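PDB 1IPA: RNA 2'-o-ribose methyltransferase from Thermus thermophilus, which probably transfers methyl groups to ribose 2'-hydroxyls of RNA, as a knotted methyltransferase of the TrmH (SpoU) family with an eL30-like domain. Local coordinates for residues M1-A15 / L76-S88. Numbering follows the deposited sequence.
Sequences MRITSTANPRIKELA and LLEVSEAVLKKLS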
ATOM      1  N   MET A   1       2.128  11.014  32.574  1.00 65.35           N
ATOM      2  CA  MET A   1       3.564  11.415  32.559  1.00 64.17           C
ATOM      3  C   MET A   1       4.365  10.437  31.712  1.00 62.16           C
ATOM      4  O   MET A   1       4.422  10.556  30.485  1.00 61.26           O
ATOM      5  CB  MET A   1       4.116  11.434  33.988  1.00 66.23           C
ATOM      6  CG  MET A   1       5.567  11.874  34.103  1.00 67.74           C
ATOM      7  SD  MET A   1       6.145  11.862  35.813  1.00 70.00           S
ATOM      8  CE  MET A   1       5.530  13.461  36.377  1.00 66.72           C
ATOM      9  N   ARG A   2       4.979   9.470  32.384  1.00 59.15           N
ATOM     10  CA  ARG A   2       5.785   8.455  31.728  1.00 56.76           C
ATOM     11  C   ARG A   2       5.064   7.125  31.917  1.00 55.51           C
ATOM     12  O   ARG A   2       4.973   6.609  33.033  1.00 54.97           O
ATOM     13  CB  ARG A   2       7.175   8.413  32.365  1.00 56.91           C
ATOM     14  CG  ARG A   2       8.205   7.618  31.588  1.00 58.20           C
ATOM     15  CD  ARG A   2       9.562   7.589  32.295  1.00 59.76           C
ATOM     16  NE  ARG A   2      10.107   8.924  32.536  1.00 60.57           N
ATOM     17  CZ  ARG A   2      10.228   9.478  33.741  1.00 59.99           C
ATOM     18  NH1 ARG A   2       9.843   8.815  34.826  1.00 57.27           N
ATOM     19  NH2 ARG A   2      10.735  10.699  33.858  1.00 59.76           N
ATOM     20  N   ILE A   3       4.536   6.582  30.823  1.00 53.42           N
ATOM     21  CA  ILE A   3       3.800   5.324  30.865  1.00 51.41           C
ATOM     22  C   ILE A   3       4.688   4.173  30.418  1.00 50.30           C
ATOM     23  O   ILE A   3       5.101   4.105  29.262  1.00 50.38           O
ATOM     24  CB  ILE A   3       2.544   5.400  29.971  1.00 50.80           C
ATOM     25  CG1 ILE A   3       1.691   6.601  30.391  1.00 50.60           C
ATOM     26  CG2 ILE A   3       1.728   4.128  30.106  1.00 50.06           C
ATOM     27  CD1 ILE A   3       0.439   6.789  29.569  1.00 50.62           C
ATOM     28  N   THR A   4       4.964   3.262  31.345  1.00 49.41           N
ATOM     29  CA  THR A   4       5.832   2.122  31.076  1.00 49.00           C
ATOM     30  C   THR A   4       5.111   0.786  31.142  1.00 48.46           C
ATOM     31  O   THR A   4       5.652  -0.237  30.724  1.00 49.80           O
ATOM     32  CB  THR A   4       6.982   2.064  32.093  1.00 49.27           C
ATOM     33  OG1 THR A   4       6.470   1.630  33.360  1.00 47.74           O
ATOM     34  CG2 THR A   4       7.614   3.445  32.262  1.00 47.74           C
ATOM     35  N   SER A   5       3.898   0.794  31.682  1.00 47.40           N
ATOM     36  CA  SER A   5       3.126  -0.431  31.817  1.00 45.85           C
ATOM     37  C   SER A   5       2.172  -0.650  30.656  1.00 44.96           C
ATOM     38  O   SER A   5       1.403   0.240  30.293  1.00 42.92           O
ATOM     39  CB  SER A   5       2.337  -0.408  33.126  1.00 46.73           C
ATOM     40  OG  SER A   5       1.517  -1.559  33.242  1.00 48.93           O
ATOM     41  N   THR A   6       2.223  -1.846  30.083  1.00 45.10           N
ATOM     42  CA  THR A   6       1.358  -2.189  28.964  1.00 44.79           C
ATOM     43  C   THR A   6      -0.076  -2.375  29.459  1.00 44.54           C
ATOM     44  O   THR A   6      -1.019  -2.420  28.668  1.00 43.46           O
ATOM     45  CB  THR A   6       1.845  -3.483  28.264  1.00 45.33           C
ATOM     46  OG1 THR A   6       1.782  -4.581  29.180  1.00 46.81           O
ATOM     47  CG2 THR A   6       3.288  -3.322  27.792  1.00 46.12           C
ATOM     48  N   ALA A   7      -0.230  -2.469  30.780  1.00 43.50           N
ATOM     49  CA  ALA A   7      -1.535  -2.650  31.403  1.00 41.58           C
ATOM     50  C   ALA A   7      -2.234  -1.310  31.586  1.00 41.24           C
ATOM     51  O   ALA A   7      -3.432  -1.263  31.869  1.00 41.01           O
ATOM     52  CB  ALA A   7      -1.377  -3.344  32.752  1.00 42.70           C
ATOM     53  N   ASN A   8      -1.478  -0.227  31.430  1.00 39.32           N
ATOM     54  CA  ASN A   8      -2.012   1.123  31.559  1.00 38.78           C
ATOM     55  C   ASN A   8      -3.242   1.229  30.651  1.00 38.50           C
ATOM     56  O   ASN A   8      -3.159   0.984  29.449  1.00 37.70           O
ATOM     57  CB  ASN A   8      -0.938   2.133  31.144  1.00 40.12           C
ATOM     58  CG  ASN A   8      -1.348   3.568  31.400  1.00 43.25           C
ATOM     59  OD1 ASN A   8      -2.251   4.100  30.751  1.00 45.17           O
ATOM     60  ND2 ASN A   8      -0.681   4.209  32.353  1.00 43.77           N
ATOM     61  N   PRO A   9      -4.400   1.599  31.220  1.00 38.41           N
ATOM     62  CA  PRO A   9      -5.657   1.730  30.466  1.00 37.79           C
ATOM     63  C   PRO A   9      -5.558   2.496  29.147  1.00 36.60           C
ATOM     64  O   PRO A   9      -6.246   2.165  28.181  1.00 35.40           O
ATOM     65  CB  PRO A   9      -6.601   2.394  31.475  1.00 37.12           C
ATOM     66  CG  PRO A   9      -5.670   3.141  32.374  1.00 37.51           C
ATOM     67  CD  PRO A   9      -4.547   2.165  32.570  1.00 36.94           C
ATOM     68  N   ARG A  10      -4.705   3.513  29.107  1.00 34.84           N
ATOM     69  CA  ARG A  10      -4.535   4.285  27.889  1.00 33.71           C
ATOM     70  C   ARG A  10      -3.885   3.421  26.820  1.00 34.03           C
ATOM     71  O   ARG A  10      -4.225   3.512  25.642  1.00 34.90           O
ATOM     72  CB  ARG A  10      -3.665   5.517  28.147  1.00 35.08           C
ATOM     73  CG  ARG A  10      -3.463   6.394  26.918  1.00 38.51           C
ATOM     74  CD  ARG A  10      -4.737   6.434  26.081  1.00 43.55           C
ATOM     75  NE  ARG A  10      -4.728   7.466  25.047  1.00 48.35           N
ATOM     76  CZ  ARG A  10      -5.645   7.560  24.088  1.00 50.56           C
ATOM     77  NH1 ARG A  10      -6.638   6.676  24.028  1.00 50.30           N
ATOM     78  NH2 ARG A  10      -5.588   8.546  23.200  1.00 50.17           N
ATOM     79  N   ILE A  11      -2.951   2.580  27.243  1.00 31.74           N
ATOM     80  CA  ILE A  11      -2.248   1.699  26.332  1.00 31.27           C
ATOM     81  C   ILE A  11      -3.131   0.532  25.900  1.00 31.07           C
ATOM     82  O   ILE A  11      -2.985   0.003  24.800  1.00 31.86           O
ATOM     83  CB  ILE A  11      -0.952   1.157  26.972  1.00 30.49           C
ATOM     84  CG1 ILE A  11      -0.081   2.317  27.450  1.00 27.59           C
ATOM     85  CG2 ILE A  11      -0.196   0.301  25.966  1.00 31.32           C
ATOM     86  CD1 ILE A  11       0.130   3.412  26.418  1.00 29.00           C
ATOM     87  N   LYS A  12      -4.048   0.125  26.763  1.00 30.73           N
ATOM     88  CA  LYS A  12      -4.950  -0.962  26.417  1.00 32.03           C
ATOM     89  C   LYS A  12      -5.930  -0.479  25.348  1.00 31.08           C
ATOM     90  O   LYS A  12      -6.349  -1.248  24.481  1.00 31.05           O
ATOM     91  CB  LYS A  12      -5.703  -1.434  27.664  1.00 35.75           C
ATOM     92  CG  LYS A  12      -4.790  -2.104  28.689  1.00 40.31           C
ATOM     93  CD  LYS A  12      -5.488  -2.375  30.017  1.00 43.43           C
ATOM     94  CE  LYS A  12      -6.558  -3.444  29.910  1.00 43.86           C
ATOM     95  NZ  LYS A  12      -7.085  -3.777  31.266  1.00 45.01           N
ATOM     96  N   GLU A  13      -6.281   0.803  25.404  1.00 29.69           N
ATOM     97  CA  GLU A  13      -7.203   1.376  24.432  1.00 31.60           C
ATOM     98  C   GLU A  13      -6.532   1.517  23.068  1.00 30.43           C
ATOM     99  O   GLU A  13      -7.140   1.250  22.043  1.00 30.28           O
ATOM    100  CB  GLU A  13      -7.702   2.742  24.904  1.00 33.11           C
ATOM    101  CG  GLU A  13      -8.929   3.234  24.155  1.00 38.12           C
ATOM    102  CD  GLU A  13      -9.477   4.543  24.710  1.00 42.29           C
ATOM    103  OE1 GLU A  13     -10.713   4.751  24.636  1.00 45.86           O
ATOM    104  OE2 GLU A  13      -8.678   5.367  25.208  1.00 41.91           O
ATOM    105  N   LEU A  14      -5.273   1.928  23.055  1.00 30.38           N
ATOM    106  CA  LEU A  14      -4.562   2.076  21.794  1.00 29.03           C
ATOM    107  C   LEU A  14      -4.248   0.720  21.140  1.00 28.83           C
ATOM    108  O   LEU A  14      -4.298   0.590  19.916  1.00 27.97           O
ATOM    109  CB  LEU A  14      -3.281   2.878  22.016  1.00 29.35           C
ATOM    110  CG  LEU A  14      -3.509   4.310  22.508  1.00 30.79           C
ATOM    111  CD1 LEU A  14      -2.180   5.024  22.685  1.00 30.76           C
ATOM    112  CD2 LEU A  14      -4.375   5.063  21.510  1.00 31.88           C
ATOM    113  N   ALA A  15      -3.949  -0.290  21.954  1.00 29.53           N
ATOM    114  CA  ALA A  15      -3.631  -1.625  21.432  1.00 29.69           C
ATOM    115  C   ALA A  15      -4.778  -2.231  20.617  1.00 30.28           C
ATOM    116  O   ALA A  15      -4.548  -3.002  19.684  1.00 31.83           O
ATOM    117  CB  ALA A  15      -3.243  -2.573  22.582  1.00 26.19           C
ATOM    118  N   LEU A  76       1.055  14.471  24.143  1.00 55.58           N
ATOM    119  CA  LEU A  76       2.226  13.619  23.982  1.00 55.08           C
ATOM    120  C   LEU A  76       2.334  12.665  25.167  1.00 53.70           C
ATOM    121  O   LEU A  76       1.852  12.963  26.259  1.00 53.90           O
ATOM    122  CB  LEU A  76       3.484  14.480  23.885  1.00 57.10           C
ATOM    123  CG  LEU A  76       3.375  15.624  22.867  1.00 60.45           C
ATOM    124  CD1 LEU A  76       4.562  16.568  23.000  1.00 60.77           C
ATOM    125  CD2 LEU A  76       3.287  15.049  21.458  1.00 61.32           C
ATOM    126  N   LEU A  77       2.952  11.513  24.939  1.00 51.52           N
ATOM    127  CA  LEU A  77       3.133  10.509  25.978  1.00 49.76           C
ATOM    128  C   LEU A  77       4.558   9.973  25.969  1.00 48.08           C
ATOM    129  O   LEU A  77       5.006   9.395  24.980  1.00 47.27           O
ATOM    130  CB  LEU A  77       2.181   9.323  25.774  1.00 51.39           C
ATOM    131  CG  LEU A  77       0.714   9.332  26.216  1.00 54.17           C
ATOM    132  CD1 LEU A  77       0.639   9.586  27.714  1.00 54.66           C
ATOM    133  CD2 LEU A  77      -0.068  10.386  25.445  1.00 55.09           C
ATOM    134  N   GLU A  78       5.278  10.175  27.064  1.00 45.63           N
ATOM    135  CA  GLU A  78       6.626   9.650  27.162  1.00 43.75           C
ATOM    136  C   GLU A  78       6.335   8.196  27.507  1.00 41.37           C
ATOM    137  O   GLU A  78       5.705   7.906  28.523  1.00 39.45           O
ATOM    138  CB  GLU A  78       7.391  10.354  28.278  1.00 46.74           C
ATOM    139  CG  GLU A  78       8.878  10.062  28.308  1.00 49.29           C
ATOM    140  CD  GLU A  78       9.640  11.076  29.140  1.00 52.01           C
ATOM    141  OE1 GLU A  78       9.300  11.245  30.335  1.00 52.75           O
ATOM    142  OE2 GLU A  78      10.573  11.707  28.594  1.00 51.83           O
ATOM    143  N   VAL A  79       6.792   7.287  26.657  1.00 38.08           N
ATOM    144  CA  VAL A  79       6.507   5.873  26.832  1.00 36.77           C
ATOM    145  C   VAL A  79       7.726   4.951  26.889  1.00 36.58           C
ATOM    146  O   VAL A  79       8.815   5.317  26.452  1.00 36.45           O
ATOM    147  CB  VAL A  79       5.555   5.433  25.693  1.00 36.33           C
ATOM    148  CG1 VAL A  79       5.596   3.946  25.495  1.00 38.30           C
ATOM    149  CG2 VAL A  79       4.141   5.892  26.009  1.00 35.60           C
ATOM    150  N   SER A  80       7.526   3.751  27.431  1.00 36.09           N
ATOM    151  CA  SER A  80       8.589   2.760  27.545  1.00 36.77           C
ATOM    152  C   SER A  80       8.649   1.875  26.302  1.00 39.02           C
ATOM    153  O   SER A  80       7.718   1.852  25.487  1.00 39.55           O
ATOM    154  CB  SER A  80       8.374   1.882  28.782  1.00 36.53           C
ATOM    155  OG  SER A  80       7.390   0.886  28.554  1.00 39.56           O
ATOM    156  N   GLU A  81       9.749   1.141  26.166  1.00 38.35           N
ATOM    157  CA  GLU A  81       9.956   0.257  25.028  1.00 38.49           C
ATOM    158  C   GLU A  81       8.921  -0.865  24.979  1.00 38.13           C
ATOM    159  O   GLU A  81       8.405  -1.202  23.913  1.00 37.75           O
ATOM    160  CB  GLU A  81      11.367  -0.337  25.085  1.00 40.21           C
ATOM    161  CG  GLU A  81      11.721  -1.223  23.904  1.00 44.19           C
ATOM    162  CD  GLU A  81      13.134  -1.772  23.985  1.00 46.86           C
ATOM    163  OE1 GLU A  81      13.567  -2.436  23.022  1.00 48.03           O
ATOM    164  OE2 GLU A  81      13.809  -1.543  25.012  1.00 47.77           O
ATOM    165  N   ALA A  82       8.617  -1.442  26.135  1.00 36.71           N
ATOM    166  CA  ALA A  82       7.645  -2.520  26.199  1.00 36.11           C
ATOM    167  C   ALA A  82       6.275  -2.060  25.698  1.00 35.13           C
ATOM    168  O   ALA A  82       5.526  -2.844  25.126  1.00 37.19           O
ATOM    169  CB  ALA A  82       7.541  -3.040  27.622  1.00 35.78           C
ATOM    170  N   VAL A  83       5.955  -0.789  25.918  1.00 33.02           N
ATOM    171  CA  VAL A  83       4.684  -0.231  25.479  1.00 31.96           C
ATOM    172  C   VAL A  83       4.676   0.018  23.973  1.00 31.42           C
ATOM    173  O   VAL A  83       3.707  -0.317  23.297  1.00 30.58           O
ATOM    174  CB  VAL A  83       4.371   1.081  26.218  1.00 31.82           C
ATOM    175  CG1 VAL A  83       3.234   1.816  25.529  1.00 32.48           C
ATOM    176  CG2 VAL A  83       3.992   0.775  27.654  1.00 31.87           C
ATOM    177  N   LEU A  84       5.748   0.604  23.444  1.00 30.40           N
ATOM    178  CA  LEU A  84       5.829   0.847  22.002  1.00 31.07           C
ATOM    179  C   LEU A  84       5.777  -0.483  21.256  1.00 31.56           C
ATOM    180  O   LEU A  84       5.165  -0.595  20.197  1.00 32.08           O
ATOM    181  CB  LEU A  84       7.126   1.575  21.644  1.00 27.69           C
ATOM    182  CG  LEU A  84       7.240   3.030  22.101  1.00 26.21           C
ATOM    183  CD1 LEU A  84       8.649   3.529  21.848  1.00 23.47           C
ATOM    184  CD2 LEU A  84       6.207   3.884  21.379  1.00 24.06           C
ATOM    185  N   LYS A  85       6.425  -1.489  21.829  1.00 33.97           N
ATOM    186  CA  LYS A  85       6.477  -2.821  21.247  1.00 34.69           C
ATOM    187  C   LYS A  85       5.087  -3.416  21.219  1.00 34.43           C
ATOM    188  O   LYS A  85       4.744  -4.167  20.307  1.00 35.65           O
ATOM    189  CB  LYS A  85       7.431  -3.701  22.067  1.00 36.88           C
ATOM    190  CG  LYS A  85       7.439  -5.176  21.710  1.00 39.60           C
ATOM    191  CD  LYS A  85       8.778  -5.828  22.110  1.00 45.57           C
ATOM    192  CE  LYS A  85       9.109  -5.700  23.611  1.00 45.93           C
ATOM    193  NZ  LYS A  85       8.239  -6.545  24.490  1.00 45.83           N
ATOM    194  N   LYS A  86       4.283  -3.064  22.215  1.00 34.50           N
ATOM    195  CA  LYS A  86       2.913  -3.555  22.306  1.00 35.70           C
ATOM    196  C   LYS A  86       2.066  -2.979  21.174  1.00 34.86           C
ATOM    197  O   LYS A  86       1.167  -3.644  20.667  1.00 34.87           O
ATOM    198  CB  LYS A  86       2.297  -3.161  23.653  1.00 38.55           C
ATOM    199  CG  LYS A  86       0.940  -3.794  23.936  1.00 39.91           C
ATOM    200  CD  LYS A  86       1.052  -5.305  24.086  1.00 43.06           C
ATOM    201  CE  LYS A  86      -0.200  -5.885  24.741  1.00 47.34           C
ATOM    202  NZ  LYS A  86      -0.075  -7.339  25.085  1.00 48.50           N
ATOM    203  N   LEU A  87       2.357  -1.733  20.797  1.00 33.84           N
ATOM    204  CA  LEU A  87       1.640  -1.050  19.728  1.00 32.23           C
ATOM    205  C   LEU A  87       2.331  -1.240  18.374  1.00 33.37           C
ATOM    206  O   LEU A  87       1.795  -0.852  17.339  1.00 31.10           O
ATOM    207  CB  LEU A  87       1.548   0.452  20.019  1.00 29.84           C
ATOM    208  CG  LEU A  87       0.644   1.042  21.115  1.00 30.78           C
ATOM    209  CD1 LEU A  87      -0.533   0.112  21.413  1.00 29.42           C
ATOM    210  CD2 LEU A  87       1.448   1.287  22.352  1.00 30.70           C
ATOM    211  N   SER A  88       3.519  -1.841  18.397  1.00 33.48           N
ATOM    212  CA  SER A  88       4.320  -2.047  17.198  1.00 33.09           C
ATOM    213  C   SER A  88       4.018  -3.304  16.394  1.00 34.13           C
ATOM    214  O   SER A  88       3.509  -4.298  16.914  1.00 34.98           O
ATOM    215  CB  SER A  88       5.807  -2.043  17.572  1.00 33.36           C
ATOM    216  OG  SER A  88       6.630  -2.258  16.437  1.00 31.51           O
TER
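Leu77 meets Ile3 methyl to methyl, CD1 to CD1 at 3.4 Å, where strand 2-3 is laid as an edge strand beside strand 75-79 in the mixed sheet of the eL30-like domain. Glu78, which pairs with Arg2, brings in the polar contacts. Its carbonyl O accepts from Ile3 N at 2.9 Å, while its carboxylate lies alongside the Arg2 side chain. Arg2 NE reaches Glu78 OE1 at 3.3 Å, a salt bridge whose hydrogen bond is weak and bent, the oxygen lying oblique to the guanidinium. Val79 shares the other sheet face with Ile3, and Ser80 N donates to Ile3 O at 3.1 Å to complete the parallel pairing.

Ser80 also N-caps helix 81-87. With chi1 at 79°, OG sits between the backbone N and carbonyl carbon, from where it donates to Thr4 O at 3.0 Å and weakly accepts from Val83 N. Losing the hydroxyl to an alanine here is likely to leave Thr4 O without this donor and Val83 N without its weak side-chain cap.

Beyond the cap, the CG2 methyl of Thr6 rests against Ala82 O. Val83 then divides its branches: CG2 packs against the Thr4 carbonyl, and CG1 lies 3.6 Å from CD1 of Ile11, the two side chains crossing at about a right angle. Leu87 likewise reaches Ile11 through CD2, while its CD1 packs against Ala15 N at 3.5 Å. Helices 9-15 and 81-87 run 22° from parallel. The contact exemplifies a general division of labour: directional backbone bonds fix the parallel register, the Ser80 hydroxyl ties strand end to helix start, and undirected aliphatic packing holds the helices together.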